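Local coordinates for histidine triad (HIT) protein (PDB 4EGU), which binds zinc and guanosine monophosphate and probably hydrolyses nucleoside phosphoramidates or related compounds, as a member of the histidine triad (HIT) family, at the interface of chains A and B. Coordinates in Å, arbitrary orientation; residue numbers count along the deposited sequence, not the author numbering. Chains: chain A/B, histidine triad (HIT) protein.

The interface of chains A and B. Residues chain A 114-116; chain B 36, 106, 112.
A:Glu115 meets B:Leu106 through its aliphatic stem: CG of A:Glu115 lies 3.5 Å from the methyl CD1 of B:Leu106, the closest apolar approach across this patch. The two side chains cross obliquely, and CD1, rather than CD2, does the touching. On the glutamate, CG is anti to the carbonyl carbon (chi1 -69°), and a bend at chi2 (80°) turns the carboxylate back along its own backbone. Accordingly, OE2 of that carboxylate comes within 2.8 Å of the A:Glu115 backbone N, while the methylenes face chain B.

Beside this pair, B:Val36 presents CG2 to the stem, 3.9 Å from CB of A:Glu115, so CB is approached by both the valine and leucine branches. The other valine methyl, CG1, is the valine atom nearest to CB of A:Ala116, at 4.3 Å, a peripheral contact. B:Pro112 approaches the A:Glu115 main chain with ring carbon CG, 4.1 Å from CA of A:Glu115. The same ring carbon lies near the carbonyl oxygen of A:Tyr114.

At the polar rim, no nitrogen or oxygen pair bonds directly across the patch. A water instead bridges two main-chain carbonyls, 2.8 Å from O of A:Glu115 and 2.9 Å from O of B:Val36. The two oxygens subtend about 91° at the water, a bent bridge between main-chain oxygens, with no side-chain polar group involved.

The patch hides 161 Å² and has a symmetry twin. Here the 3-10 helix 114-116 in the C-terminal tail of chain A lies over strand 103-107 of chain B, the loop after it that carries B:Pro112, and the loop between strands 27-31 and 39-45 that carries B:Val36. The patch centre is about 17 Å from A:His102, the predicted active-site histidine of chain A. The contact may contribute to dimer assembly, consistent with the dimers common among HIT proteins.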
loop_
_atom_site.group_PDB
_atom_site.type_symbol
_atom_site.label_atom_id
_atom_site.label_comp_id
_atom_site.label_asym_id
_atom_site.label_seq_id
_atom_site.Cartn_x
_atom_site.Cartn_y
_atom_site.Cartn_z
ATOM N N TYR A 114 4.922 -6.640 11.894
ATOM C CA TYR A 114 3.793 -6.760 12.788
ATOM C C TYR A 114 2.952 -8.003 12.483
ATOM O O TYR A 114 2.486 -8.692 13.381
ATOM C CB TYR A 114 2.912 -5.544 12.655
ATOM C CG TYR A 114 3.488 -4.283 13.205
ATOM C CD1 TYR A 114 3.551 -4.119 14.576
ATOM C CD2 TYR A 114 3.927 -3.249 12.389
ATOM C CE1 TYR A 114 4.045 -2.993 15.137
ATOM C CE2 TYR A 114 4.434 -2.085 12.955
ATOM C CZ TYR A 114 4.488 -1.982 14.336
ATOM O OH TYR A 114 4.982 -0.846 14.932
ATOM N N GLU A 115 2.684 -8.274 11.200
ATOM C CA GLU A 115 1.777 -9.367 10.855
ATOM C C GLU A 115 2.424 -10.727 11.068
ATOM O O GLU A 115 1.727 -11.728 11.146
ATOM C CB GLU A 115 1.245 -9.210 9.431
ATOM C CG GLU A 115 0.294 -8.038 9.264
ATOM C CD GLU A 115 0.967 -6.691 9.125
ATOM O OE1 GLU A 115 0.192 -5.729 9.118
ATOM O OE2 GLU A 115 2.211 -6.584 9.003
ATOM N N ALA A 116 3.749 -10.774 11.173
ATOM C CA ALA A 116 4.455 -11.999 11.587
ATOM C C ALA A 116 4.568 -12.121 13.122
ATOM O O ALA A 116 5.151 -13.083 13.623
ATOM C CB ALA A 116 5.807 -12.034 10.974
ATOM N N VAL B 36 1.651 -15.210 6.155
ATOM C CA VAL B 36 1.343 -14.739 7.501
ATOM C C VAL B 36 -0.158 -14.586 7.748
ATOM O O VAL B 36 -0.571 -14.193 8.852
ATOM C CB VAL B 36 2.073 -13.417 7.833
ATOM C CG1 VAL B 36 3.565 -13.605 7.682
ATOM C CG2 VAL B 36 1.555 -12.259 7.011
ATOM N N LEU B 106 -2.977 -9.268 2.341
ATOM C CA LEU B 106 -3.234 -10.160 3.475
ATOM C C LEU B 106 -4.744 -10.188 3.727
ATOM O O LEU B 106 -5.376 -9.141 3.817
ATOM C CB LEU B 106 -2.533 -9.658 4.731
ATOM C CG LEU B 106 -1.039 -9.456 4.610
ATOM C CD1 LEU B 106 -0.488 -8.987 5.941
ATOM C CD2 LEU B 106 -0.333 -10.670 4.129
ATOM N N PRO B 112 -3.719 -8.083 12.786
ATOM C CA PRO B 112 -3.435 -7.338 14.021
ATOM C C PRO B 112 -3.475 -5.824 13.816
ATOM O O PRO B 112 -3.164 -5.367 12.749
ATOM C CB PRO B 112 -2.018 -7.794 14.391
ATOM C CG PRO B 112 -1.427 -8.307 13.130
ATOM C CD PRO B 112 -2.561 -8.867 12.324
HETATM O O HOH W 1 -1.048 -12.073 10.720
#